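Local coordinates for Mlr6093 protein (Mesorhizobium loti, PDB 2QJ8) that probably hydrolyses ester bonds or linear amide bonds as a zinc-dependent enzyme of the succinylglutamate desuccinylase/aspartoacylase family, at residues Leu48-Gly53 / Thr136-His141; Ile153-Ile158 / Pro177-Trp182; Ser169-Phe174 / Thr201-Glu206. All coordinates share one frame; numbering follows the deposited sequence. Where two conformers were deposited one is given.

Contact 1: Leu48-Gly53 / Thr136-His141; sequences LLITGG and TVLDLH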
ATOM      1  N   LEU A  48      28.246  -5.092  11.957  1.00 26.87           N
ATOM      2  CA  LEU A  48      27.096  -4.635  11.187  1.00 24.87           C
ATOM      3  C   LEU A  48      25.855  -4.455  12.031  1.00 24.85           C
ATOM      4  O   LEU A  48      25.542  -5.307  12.854  1.00 24.19           O
ATOM      5  CB  LEU A  48      26.771  -5.700  10.118  1.00 25.48           C
ATOM      6  CG  LEU A  48      25.550  -5.434   9.208  1.00 25.95           C
ATOM      7  CD1 LEU A  48      25.805  -4.226   8.298  1.00 22.49           C
ATOM      8  CD2 LEU A  48      25.150  -6.668   8.409  1.00 22.67           C
ATOM      9  N   LEU A  49      25.149  -3.344  11.820  1.00 23.66           N
ATOM     10  CA  LEU A  49      23.841  -3.131  12.392  1.00 24.49           C
ATOM     11  C   LEU A  49      22.860  -3.176  11.239  1.00 22.84           C
ATOM     12  O   LEU A  49      23.082  -2.519  10.233  1.00 22.81           O
ATOM     13  CB  LEU A  49      23.718  -1.757  13.046  1.00 24.42           C
ATOM     14  CG  LEU A  49      22.331  -1.315  13.529  1.00 27.56           C
ATOM     15  CD1 LEU A  49      21.749  -2.242  14.639  1.00 27.42           C
ATOM     16  CD2 LEU A  49      22.469   0.121  14.014  1.00 21.35           C
ATOM     17  N   ILE A  50      21.769  -3.907  11.416  1.00 23.73           N
ATOM     18  CA  ILE A  50      20.654  -3.945  10.485  1.00 22.80           C
ATOM     19  C   ILE A  50      19.402  -3.405  11.171  1.00 26.48           C
ATOM     20  O   ILE A  50      18.952  -3.935  12.200  1.00 25.99           O
ATOM     21  CB  ILE A  50      20.355  -5.387   9.967  1.00 22.57           C
ATOM     22  CG1 ILE A  50      21.644  -6.061   9.524  1.00 24.94           C
ATOM     23  CG2 ILE A  50      19.288  -5.346   8.848  1.00 21.90           C
ATOM     24  CD1 ILE A  50      21.423  -7.346   8.803  1.00 22.20           C
ATOM     25  N   THR A  51      18.811  -2.370  10.580  1.00 29.27           N
ATOM     26  CA  THR A  51      17.629  -1.725  11.111  1.00 29.41           C
ATOM     27  C   THR A  51      16.417  -1.857  10.155  1.00 29.72           C
ATOM     28  O   THR A  51      16.576  -1.837   8.938  1.00 27.25           O
ATOM     29  CB  THR A  51      17.867  -0.229  11.418  1.00 29.93           C
ATOM     30  OG1 THR A  51      18.278   0.478  10.246  1.00 30.27           O
ATOM     31  CG2 THR A  51      18.908  -0.022  12.508  1.00 25.16           C
ATOM     32  N   GLY A  52      15.227  -2.028  10.739  1.00 28.29           N
ATOM     33  CA  GLY A  52      13.949  -1.980  10.008  1.00 27.25           C
ATOM     34  C   GLY A  52      12.981  -1.093  10.758  1.00 25.51           C
ATOM     35  O   GLY A  52      13.244  -0.701  11.889  1.00 25.23           O
ATOM     36  N   GLY A  53      11.860  -0.777  10.136  1.00 25.85           N
ATOM     37  CA  GLY A  53      10.774  -0.107  10.841  1.00 25.48           C
ATOM     38  C   GLY A  53      10.970   1.303  11.311  1.00 26.70           C
ATOM     39  O   GLY A  53      10.401   1.678  12.314  1.00 23.47           O
ATOM     40  N   THR A 136      29.315  -0.604   9.750  1.00 24.98           N
ATOM     41  CA  THR A 136      28.409  -0.677   8.590  1.00 23.27           C
ATOM     42  C   THR A 136      27.002  -0.713   9.139  1.00 24.22           C
ATOM     43  O   THR A 136      26.747  -1.350  10.154  1.00 20.95           O
ATOM     44  CB  THR A 136      28.731  -1.941   7.710  1.00 22.74           C
ATOM     45  OG1 THR A 136      30.102  -1.905   7.305  1.00 28.78           O
ATOM     46  CG2 THR A 136      27.855  -2.045   6.433  1.00 24.47           C
ATOM     47  N   VAL A 137      26.116   0.081   8.554  1.00 26.84           N
ATOM     48  CA  VAL A 137      24.723   0.045   8.909  1.00 25.10           C
ATOM     49  C   VAL A 137      23.938  -0.260   7.640  1.00 24.64           C
ATOM     50  O   VAL A 137      24.165   0.368   6.600  1.00 22.36           O
ATOM     51  CB  VAL A 137      24.189   1.349   9.533  1.00 25.14           C
ATOM     52  CG1 VAL A 137      22.701   1.184   9.790  1.00 22.52           C
ATOM     53  CG2 VAL A 137      24.927   1.703  10.821  1.00 27.48           C
ATOM     54  N   LEU A 138      23.045  -1.237   7.741  1.00 25.86           N
ATOM     55  CA  LEU A 138      22.125  -1.625   6.681  1.00 26.97           C
ATOM     56  C   LEU A 138      20.710  -1.259   7.138  1.00 27.28           C
ATOM     57  O   LEU A 138      20.195  -1.879   8.076  1.00 27.69           O
ATOM     58  CB  LEU A 138      22.225  -3.126   6.379  1.00 27.55           C
ATOM     59  CG  LEU A 138      21.189  -3.757   5.415  1.00 26.57           C
ATOM     60  CD1 LEU A 138      21.182  -3.090   4.014  1.00 24.40           C
ATOM     61  CD2 LEU A 138      21.461  -5.232   5.313  1.00 24.09           C
ATOM     62  N   ASP A 139      20.087  -0.270   6.489  1.00 26.56           N
ATOM     63  CA  ASP A 139      18.698   0.123   6.804  1.00 28.90           C
ATOM     64  C   ASP A 139      17.755  -0.450   5.747  1.00 31.39           C
ATOM     65  O   ASP A 139      17.965  -0.250   4.553  1.00 30.26           O
ATOM     66  CB  ASP A 139      18.580   1.641   6.906  1.00 29.40           C
ATOM     67  CG  ASP A 139      17.165   2.125   7.342  1.00 37.77           C
ATOM     68  OD1 ASP A 139      16.555   1.615   8.318  1.00 31.44           O
ATOM     69  OD2 ASP A 139      16.678   3.079   6.702  1.00 39.50           O
ATOM     70  N   LEU A 140      16.727  -1.182   6.206  1.00 30.82           N
ATOM     71  CA  LEU A 140      15.693  -1.783   5.365  1.00 31.15           C
ATOM     72  C   LEU A 140      14.597  -0.704   5.351  1.00 31.12           C
ATOM     73  O   LEU A 140      13.744  -0.634   6.240  1.00 29.91           O
ATOM     74  CB  LEU A 140      15.264  -3.132   5.931  1.00 30.34           C
ATOM     75  CG  LEU A 140      16.438  -4.083   6.265  1.00 31.94           C
ATOM     76  CD1 LEU A 140      15.935  -5.370   6.892  1.00 22.73           C
ATOM     77  CD2 LEU A 140      17.352  -4.398   5.050  1.00 26.56           C
ATOM     78  N   HIS A 141      14.671   0.145   4.321  1.00 31.51           N
ATOM     79  CA  HIS A 141      13.970   1.448   4.278  1.00 33.93           C
ATOM     80  C   HIS A 141      12.642   1.492   3.508  1.00 35.11           C
ATOM     81  O   HIS A 141      12.459   0.825   2.478  1.00 36.03           O
ATOM     82  CB  HIS A 141      14.946   2.475   3.715  1.00 33.28           C
ATOM     83  CG  HIS A 141      14.429   3.876   3.684  1.00 39.11           C
ATOM     84  ND1 HIS A 141      13.989   4.477   2.523  1.00 41.03           N
ATOM     85  CD2 HIS A 141      14.274   4.794   4.672  1.00 40.62           C
ATOM     86  CE1 HIS A 141      13.578   5.705   2.798  1.00 43.18           C
ATOM     87  NE2 HIS A 141      13.741   5.923   4.095  1.00 40.60           N
TER
HETATM   88  O   HOH W   1      11.266  -0.995   7.187  1.00 20.84           O
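Leu49 and Thr51 bond to the backbones of Thr136, Leu138 and Leu140, on either side of their parallel partners Val137 and Asp139. This makes 48-52 and 136-141 neighbouring parallel strands. They lie in the mixed beta-sheet of the zinc-peptidase-like catalytic domain. The strand axes are 4.7 Å apart and run nearly parallel. Leu49 N donates to Thr136 O, and Leu138 N returns a bond to Leu49 O. Thr51 N then donates to Leu138 O, and Leu140 N to Thr51 O. On its other edge strand 48-52 pairs with strand 79-84, so it is an inner strand here.

Ile50 and Leu138 share one face, where they lie side by side and point the same way. The side chain of Ile50 can be followed outward. Its CB lies 4.0 Å from Leu138 O. CG2, anti to the backbone N, is near the same oxygen and meets Leu140 CD1 at 3.9 Å. CG1 takes the place beside the backbone N (chi1 -48°) and carries CD1 to 4.1 Å from Leu138 CD2. Val224 of helix 218-230 touches Leu138 from this face.

One water bridges the backbones at Gly53: it accepts from Gly53 N and donates to Leu140 O.

Thr51 and Asp139 lie on the other face with Leu49 and Val137. The Thr51 hydroxyl sits between its own N and carbonyl carbon (chi1 58°). From there Thr51 OG1 donates to Asp139 OD1 over 2.8 Å, reaching it on the anti side, 26° out of the carboxylate plane.

Contact 2: Ile153-Ile158 / Pro177-Trp182; sequences IISHPI and PVTLLW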
ATOM      1  N   ILE A 153      19.116  -0.400  -4.120  1.00 27.63           N
ATOM      2  CA  ILE A 153      19.849   0.400  -3.184  1.00 27.51           C
ATOM      3  C   ILE A 153      19.975   1.759  -3.853  1.00 29.67           C
ATOM      4  O   ILE A 153      20.308   1.806  -5.033  1.00 27.47           O
ATOM      5  CB  ILE A 153      21.249  -0.176  -2.903  1.00 28.90           C
ATOM      6  CG1 ILE A 153      21.128  -1.403  -1.984  1.00 30.10           C
ATOM      7  CG2 ILE A 153      22.119   0.852  -2.251  1.00 27.96           C
ATOM      8  CD1 ILE A 153      22.335  -2.241  -1.937  1.00 23.63           C
ATOM      9  N   ILE A 154      19.665   2.834  -3.122  1.00 26.02           N
ATOM     10  CA  ILE A 154      19.836   4.208  -3.599  1.00 28.03           C
ATOM     11  C   ILE A 154      21.086   4.736  -2.912  1.00 30.05           C
ATOM     12  O   ILE A 154      21.158   4.732  -1.683  1.00 30.53           O
ATOM     13  CB  ILE A 154      18.656   5.157  -3.249  1.00 30.64           C
ATOM     14  CG1 ILE A 154      17.351   4.660  -3.876  1.00 27.07           C
ATOM     15  CG2 ILE A 154      18.955   6.627  -3.708  1.00 28.12           C
ATOM     16  CD1 ILE A 154      16.159   5.521  -3.522  1.00 31.26           C
ATOM     17  N   SER A 155      22.061   5.133  -3.723  1.00 29.85           N
ATOM     18  CA  SER A 155      23.356   5.647  -3.329  1.00 33.00           C
ATOM     19  C   SER A 155      23.352   7.150  -3.551  1.00 32.85           C
ATOM     20  O   SER A 155      23.150   7.604  -4.678  1.00 31.05           O
ATOM     21  CB  SER A 155      24.472   5.056  -4.224  1.00 34.11           C
ATOM     22  OG  SER A 155      24.631   3.655  -4.065  1.00 41.93           O
ATOM     23  N   HIS A 156      23.559   7.915  -2.490  1.00 31.38           N
ATOM     24  CA  HIS A 156      23.621   9.365  -2.573  1.00 32.72           C
ATOM     25  C   HIS A 156      25.094   9.809  -2.813  1.00 31.29           C
ATOM     26  O   HIS A 156      25.976   9.423  -2.034  1.00 29.70           O
ATOM     27  CB  HIS A 156      23.063   9.967  -1.278  1.00 32.83           C
ATOM     28  CG  HIS A 156      22.879  11.446  -1.343  1.00 33.92           C
ATOM     29  ND1 HIS A 156      23.935  12.325  -1.453  1.00 34.43           N
ATOM     30  CD2 HIS A 156      21.761  12.204  -1.308  1.00 32.35           C
ATOM     31  CE1 HIS A 156      23.474  13.560  -1.483  1.00 39.98           C
ATOM     32  NE2 HIS A 156      22.159  13.513  -1.390  1.00 35.39           N
ATOM     33  N   PRO A 157      25.384  10.534  -3.915  1.00 30.77           N
ATOM     34  CA  PRO A 157      26.733  11.038  -4.148  1.00 32.58           C
ATOM     35  C   PRO A 157      27.302  11.912  -3.025  1.00 33.17           C
ATOM     36  O   PRO A 157      26.578  12.740  -2.461  1.00 35.82           O
ATOM     37  CB  PRO A 157      26.570  11.871  -5.421  1.00 31.24           C
ATOM     38  CG  PRO A 157      25.464  11.247  -6.111  1.00 33.74           C
ATOM     39  CD  PRO A 157      24.518  10.835  -5.069  1.00 32.45           C
ATOM     40  N   ILE A 158      28.560  11.666  -2.671  1.00 32.50           N
ATOM     41  CA  ILE A 158      29.276  12.425  -1.637  1.00 31.69           C
ATOM     42  C   ILE A 158      30.673  12.813  -2.144  1.00 32.97           C
ATOM     43  O   ILE A 158      31.219  12.158  -3.049  1.00 34.15           O
ATOM     44  CB  ILE A 158      29.314  11.672  -0.278  1.00 33.15           C
ATOM     45  CG1 ILE A 158      30.129  10.373  -0.361  1.00 28.53           C
ATOM     46  CG2 ILE A 158      27.845  11.421   0.212  1.00 29.72           C
ATOM     47  CD1 ILE A 158      30.439   9.762   0.984  1.00 28.78           C
ATOM     48  N   PRO A 177      18.119  -5.717  -8.557  1.00 28.01           N
ATOM     49  CA  PRO A 177      17.745  -5.217  -9.886  1.00 29.02           C
ATOM     50  C   PRO A 177      18.313  -3.855 -10.283  1.00 28.37           C
ATOM     51  O   PRO A 177      18.760  -3.703 -11.420  1.00 28.91           O
ATOM     52  CB  PRO A 177      16.223  -5.157  -9.800  1.00 30.32           C
ATOM     53  CG  PRO A 177      15.891  -6.295  -8.960  1.00 27.29           C
ATOM     54  CD  PRO A 177      16.969  -6.389  -7.914  1.00 27.02           C
ATOM     55  N   VAL A 178      18.332  -2.905  -9.346  1.00 28.97           N
ATOM     56  CA  VAL A 178      18.843  -1.559  -9.580  1.00 25.99           C
ATOM     57  C   VAL A 178      19.712  -1.014  -8.460  1.00 26.32           C
ATOM     58  O   VAL A 178      19.366  -1.148  -7.287  1.00 26.82           O
ATOM     59  CB  VAL A 178      17.656  -0.556  -9.702  1.00 28.27           C
ATOM     60  CG1 VAL A 178      18.150   0.903  -9.847  1.00 25.64           C
ATOM     61  CG2 VAL A 178      16.717  -0.959 -10.863  1.00 26.44           C
ATOM     62  N   THR A 179      20.843  -0.407  -8.800  1.00 25.06           N
ATOM     63  CA  THR A 179      21.563   0.419  -7.826  1.00 28.09           C
ATOM     64  C   THR A 179      21.337   1.823  -8.386  1.00 26.10           C
ATOM     65  O   THR A 179      21.699   2.082  -9.519  1.00 24.88           O
ATOM     66  CB  THR A 179      23.072   0.082  -7.658  1.00 30.23           C
ATOM     67  OG1 THR A 179      23.207  -1.275  -7.226  1.00 32.59           O
ATOM     68  CG2 THR A 179      23.718   1.031  -6.610  1.00 25.97           C
ATOM     69  N   LEU A 180      20.730   2.724  -7.616  1.00 28.90           N
ATOM     70  CA  LEU A 180      20.417   4.049  -8.145  1.00 26.55           C
ATOM     71  C   LEU A 180      21.271   5.154  -7.566  1.00 27.44           C
ATOM     72  O   LEU A 180      21.237   5.360  -6.361  1.00 30.04           O
ATOM     73  CB  LEU A 180      18.944   4.391  -7.888  1.00 24.48           C
ATOM     74  CG  LEU A 180      18.379   5.703  -8.472  1.00 26.30           C
ATOM     75  CD1 LEU A 180      18.385   5.768 -10.003  1.00 21.48           C
ATOM     76  CD2 LEU A 180      16.982   5.923  -7.937  1.00 25.76           C
ATOM     77  N   LEU A 181      21.989   5.871  -8.436  1.00 27.81           N
ATOM     78  CA  LEU A 181      22.752   7.038  -8.014  0.50 28.66           C
ATOM     79  C   LEU A 181      21.758   8.204  -8.017  1.00 28.60           C
ATOM     80  O   LEU A 181      21.133   8.503  -9.028  1.00 28.48           O
ATOM     81  CB  LEU A 181      23.949   7.325  -8.922  0.50 28.86           C
ATOM     82  CG  LEU A 181      24.979   6.222  -9.173  0.50 30.03           C
ATOM     83  CD1 LEU A 181      26.233   6.868  -9.751  0.50 31.21           C
ATOM     84  CD2 LEU A 181      25.339   5.454  -7.925  0.50 35.75           C
ATOM     85  N   TRP A 182      21.589   8.856  -6.875  1.00 30.55           N
ATOM     86  CA  TRP A 182      20.627   9.932  -6.759  1.00 32.55           C
ATOM     87  C   TRP A 182      20.981  10.911  -5.639  1.00 32.83           C
ATOM     88  O   TRP A 182      20.966  10.554  -4.472  1.00 28.69           O
ATOM     89  CB  TRP A 182      19.231   9.325  -6.524  1.00 33.19           C
ATOM     90  CG  TRP A 182      18.091  10.322  -6.442  1.00 35.03           C
ATOM     91  CD1 TRP A 182      18.083  11.621  -6.893  1.00 36.82           C
ATOM     92  CD2 TRP A 182      16.750  10.053  -6.003  1.00 33.13           C
ATOM     93  NE1 TRP A 182      16.856  12.191  -6.676  1.00 38.80           N
ATOM     94  CE2 TRP A 182      16.013  11.254  -6.143  1.00 33.38           C
ATOM     95  CE3 TRP A 182      16.111   8.933  -5.477  1.00 34.41           C
ATOM     96  CZ2 TRP A 182      14.668  11.362  -5.770  1.00 37.98           C
ATOM     97  CZ3 TRP A 182      14.766   9.039  -5.111  1.00 35.44           C
ATOM     98  CH2 TRP A 182      14.070  10.252  -5.253  1.00 36.23           C
TER
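Val178 accepts the first bond of this pairing: Ile153 N donates to Val178 O over a rather long 3.3 Å. Strands 153-155 and 178-182 run parallel, with axes 4.6 Å apart. Thr179 follows. Its CG2 lies 3.8 Å from Ser155 OG, on the face that helix 161-172 approaches through Ser171 and Val168.

Leu180 bonds through both its N and its O. Leu180 N donates to Ile153 O, and Leu180 O accepts from Ser155 N. Its side chain turns to the face it shares with Ile154. Leu181 comes back to the Ser155 face.

Trp182 closes the ladder by donating from its N to Ser155 O at 3.0 Å. Its CG is anti to the backbone N (chi1 -177°), and the side chain lies beside that of Ile154, both pointing the same way. Trp182 CB meets Ile154 CG2 at 3.9 Å. Ile154 CD1 comes to the edge of the indole, near the ring plane, and touches CE3. The indole NE1 bonds to Gln259. The carbonyl end of Trp182 lies against the bend that follows the first strand: Pro157 CD packs 3.6 Å from Trp182 C, and the His156 ring passes obliquely by Trp182 O.

The His156 ring is held at both nitrogens. ND1 donates to Pro157 O at 2.9 Å, from above the carbonyl plane, and NE2 bonds to the backbone N of Asn185. An alanine at His156 would probably leave Pro157 O and Asn185 N without these mates and the bend freer to move.

Strand 152-155, helix 161-172 and strand 178-182 form a beta-alpha-beta unit. This contact is its parallel strand pair, within the family's catalytic domain.

Contact 3: Ser169-Phe174 / Thr201-Glu206; sequences SISKAF and TFICTE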
ATOM      1  N   SER A 169      30.500   0.165  -4.260  1.00 26.32           N
ATOM      2  CA  SER A 169      30.931  -1.204  -4.578  1.00 30.62           C
ATOM      3  C   SER A 169      30.221  -2.264  -3.736  1.00 31.12           C
ATOM      4  O   SER A 169      29.739  -3.270  -4.275  1.00 31.23           O
ATOM      5  CB  SER A 169      32.433  -1.353  -4.422  1.00 32.12           C
ATOM      6  OG  SER A 169      33.083  -0.561  -5.407  1.00 43.50           O
ATOM      7  N   ILE A 170      30.159  -2.021  -2.432  1.00 27.31           N
ATOM      8  CA  ILE A 170      29.450  -2.906  -1.514  1.00 30.18           C
ATOM      9  C   ILE A 170      27.965  -3.029  -1.928  1.00 29.28           C
ATOM     10  O   ILE A 170      27.447  -4.141  -2.006  1.00 31.36           O
ATOM     11  CB  ILE A 170      29.571  -2.474  -0.038  1.00 30.08           C
ATOM     12  CG1 ILE A 170      31.031  -2.577   0.441  1.00 30.76           C
ATOM     13  CG2 ILE A 170      28.678  -3.392   0.837  1.00 29.67           C
ATOM     14  CD1 ILE A 170      31.299  -2.039   1.882  1.00 29.26           C
ATOM     15  N   SER A 171      27.335  -1.896  -2.233  1.00 28.24           N
ATOM     16  CA  SER A 171      25.939  -1.837  -2.668  1.00 28.52           C
ATOM     17  C   SER A 171      25.671  -2.644  -3.944  1.00 28.04           C
ATOM     18  O   SER A 171      24.717  -3.396  -4.000  1.00 27.70           O
ATOM     19  CB  SER A 171      25.523  -0.387  -2.870  1.00 26.70           C
ATOM     20  OG  SER A 171      25.563   0.323  -1.640  1.00 29.58           O
ATOM     21  N   LYS A 172      26.525  -2.489  -4.944  1.00 27.07           N
ATOM     22  CA  LYS A 172      26.431  -3.239  -6.196  1.00 28.68           C
ATOM     23  C   LYS A 172      26.575  -4.753  -6.012  1.00 28.48           C
ATOM     24  O   LYS A 172      25.926  -5.514  -6.732  1.00 22.87           O
ATOM     25  CB  LYS A 172      27.476  -2.735  -7.208  1.00 30.39           C
ATOM     26  CG  LYS A 172      27.152  -1.355  -7.793  1.00 30.91           C
ATOM     27  CD  LYS A 172      28.291  -0.860  -8.704  1.00 33.22           C
ATOM     28  CE  LYS A 172      27.962   0.494  -9.334  1.00 39.89           C
ATOM     29  NZ  LYS A 172      29.108   1.082 -10.115  1.00 41.38           N
ATOM     30  N   ALA A 173      27.416  -5.158  -5.048  1.00 29.21           N
ATOM     31  CA  ALA A 173      27.615  -6.559  -4.660  1.00 29.06           C
ATOM     32  C   ALA A 173      26.354  -7.257  -4.075  1.00 28.57           C
ATOM     33  O   ALA A 173      26.365  -8.470  -3.945  1.00 27.59           O
ATOM     34  CB  ALA A 173      28.803  -6.697  -3.666  1.00 27.07           C
ATOM     35  N   PHE A 174      25.302  -6.505  -3.725  1.00 27.43           N
ATOM     36  CA  PHE A 174      24.012  -7.080  -3.298  1.00 26.86           C
ATOM     37  C   PHE A 174      23.303  -7.716  -4.507  1.00 28.11           C
ATOM     38  O   PHE A 174      22.441  -8.568  -4.319  1.00 28.50           O
ATOM     39  CB  PHE A 174      23.059  -6.040  -2.691  1.00 26.21           C
ATOM     40  CG  PHE A 174      23.350  -5.663  -1.256  1.00 26.84           C
ATOM     41  CD1 PHE A 174      24.566  -5.112  -0.887  1.00 27.57           C
ATOM     42  CD2 PHE A 174      22.382  -5.782  -0.293  1.00 25.42           C
ATOM     43  CE1 PHE A 174      24.812  -4.727   0.410  1.00 27.49           C
ATOM     44  CE2 PHE A 174      22.636  -5.400   1.028  1.00 26.20           C
ATOM     45  CZ  PHE A 174      23.870  -4.891   1.367  1.00 29.13           C
ATOM     46  N   THR A 201      30.059   3.053   6.455  1.00 30.57           N
ATOM     47  CA  THR A 201      29.349   2.507   5.291  1.00 28.89           C
ATOM     48  C   THR A 201      27.883   2.455   5.666  1.00 27.92           C
ATOM     49  O   THR A 201      27.522   1.804   6.628  1.00 27.01           O
ATOM     50  CB  THR A 201      29.867   1.130   4.936  1.00 29.17           C
ATOM     51  OG1 THR A 201      31.239   1.270   4.587  1.00 29.26           O
ATOM     52  CG2 THR A 201      29.065   0.504   3.738  1.00 22.73           C
ATOM     53  N   PHE A 202      27.055   3.249   4.987  1.00 29.35           N
ATOM     54  CA  PHE A 202      25.626   3.262   5.237  1.00 27.93           C
ATOM     55  C   PHE A 202      24.926   2.821   3.958  1.00 27.84           C
ATOM     56  O   PHE A 202      25.088   3.478   2.921  1.00 27.13           O
ATOM     57  CB  PHE A 202      25.193   4.658   5.653  1.00 27.38           C
ATOM     58  CG  PHE A 202      23.720   4.797   5.949  1.00 30.06           C
ATOM     59  CD1 PHE A 202      23.035   3.847   6.729  1.00 35.08           C
ATOM     60  CD2 PHE A 202      23.026   5.924   5.521  1.00 34.69           C
ATOM     61  CE1 PHE A 202      21.693   3.983   7.030  1.00 30.33           C
ATOM     62  CE2 PHE A 202      21.663   6.082   5.830  1.00 36.05           C
ATOM     63  CZ  PHE A 202      20.994   5.098   6.583  1.00 35.03           C
ATOM     64  N   ILE A 203      24.171   1.721   4.046  1.00 27.57           N
ATOM     65  CA  ILE A 203      23.460   1.109   2.913  1.00 26.16           C
ATOM     66  C   ILE A 203      21.951   1.083   3.185  1.00 29.37           C
ATOM     67  O   ILE A 203      21.505   0.665   4.242  1.00 26.08           O
ATOM     68  CB  ILE A 203      24.070  -0.280   2.574  1.00 28.05           C
ATOM     69  CG1 ILE A 203      25.484  -0.075   2.015  1.00 30.82           C
ATOM     70  CG2 ILE A 203      23.278  -1.000   1.543  1.00 22.33           C
ATOM     71  CD1 ILE A 203      26.203  -1.346   1.772  1.00 29.79           C
ATOM     72  N   CYS A 204      21.189   1.609   2.219  1.00 32.68           N
ATOM     73  CA  CYS A 204      19.753   1.728   2.315  0.50 33.00           C
ATOM     74  C   CYS A 204      19.083   0.929   1.192  1.00 31.56           C
ATOM     75  O   CYS A 204      19.203   1.305   0.028  1.00 31.07           O
ATOM     76  CB  CYS A 204      19.432   3.217   2.223  0.50 33.89           C
ATOM     77  SG  CYS A 204      17.791   3.647   2.649  0.50 40.05           S
ATOM     78  N   THR A 205      18.408  -0.163   1.548  1.00 32.05           N
ATOM     79  CA  THR A 205      17.694  -1.002   0.581  1.00 33.95           C
ATOM     80  C   THR A 205      16.271  -0.447   0.551  1.00 32.01           C
ATOM     81  O   THR A 205      15.727  -0.126   1.592  1.00 35.33           O
ATOM     82  CB  THR A 205      17.704  -2.459   0.969  1.00 31.79           C
ATOM     83  OG1 THR A 205      17.062  -2.586   2.223  1.00 42.53           O
ATOM     84  CG2 THR A 205      19.142  -2.976   1.095  1.00 31.49           C
ATOM     85  N   GLU A 206      15.676  -0.343  -0.629  1.00 31.95           N
ATOM     86  CA  GLU A 206      14.375   0.319  -0.775  1.00 29.57           C
ATOM     87  C   GLU A 206      13.203  -0.609  -0.954  1.00 32.03           C
ATOM     88  O   GLU A 206      13.207  -1.443  -1.858  1.00 34.65           O
ATOM     89  CB  GLU A 206      14.402   1.301  -1.935  1.00 28.57           C
ATOM     90  CG  GLU A 206      15.392   2.443  -1.788  1.00 31.88           C
ATOM     91  CD  GLU A 206      15.149   3.381  -0.605  1.00 36.32           C
ATOM     92  OE1 GLU A 206      14.009   3.514  -0.121  1.00 36.40           O
ATOM     93  OE2 GLU A 206      16.129   4.029  -0.170  1.00 45.68           O
TER
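Ile170 and Ser171 of helix 161-172, and Phe174 just after it, pack against one face of strand 201-206. This is helix-on-sheet packing in the alpha/beta catalytic domain. The strand is an inner one, with strand 136-144 along one edge and strand 152-155 along the other. No hydrogen bond crosses between the two segments.

Apolar contacts carry most of the joint, and Ile203 is at their centre. Its CG1 lies beside the backbone N (chi1 -68°), and from it CD1 reaches toward the helix. The side chains of Ile170 and Ile203 cross at about a right angle. Ile170 CG2 and Ile203 CD1 are only 3.3 Å apart, tighter than usual for two carbons. The tip of Ile170, CD1, meets Thr201 CG2 tip to tip at 3.9 Å.

The aromatic contact comes from Phe174. Its ring and Ile203 also reach toward each other tip to tip. Phe174 CE1 approaches Ile203 CD1, and Phe174 CZ approaches Ile203 CG2, each at 3.9 Å. Thr205 CG2 makes a looser contact of 4.3 Å with Phe174 CE2. Ile203 CD1 and Thr205 CG2 approach the ring obliquely. Within 169-174, Ile170 O lies at the edge of the Phe174 ring, in its plane. Ile153 of strand 152-155 also touches Phe174.

Two polar side chains here bond outside the two segments. Thr205 OG1 makes a weak hydrogen bond to Asp139 O in the neighbouring strand. Ser171 OG bonds back to Thr167 O, one helical turn earlier. Across the contact that hydroxyl meets only carbon: Ser171 OG lies 3.7 Å from Ile203 CG1.

All three contacts are buried and lie in the catalytic domain. Contact 1 is nearest the chain centre, about 8 Å from it; contacts 2 and 3 lie about 12 and 11 Å out. Contacts 1 and 2 are parallel strand pairs, about 16 Å apart between centres, held by backbone hydrogen bonds. Contact 3 holds helix to strand mainly by apolar contacts, with no hydrogen bond between its segments. It also joins the others: strand 201-208 pairs with 136-144 of contact 1 and 152-155 of contact 2. His141 of contact 1 bonds to Glu206 of contact 3, and Ile154 of contact 2 packs on that residue. The helix of contact 3 connects the strands of contact 2.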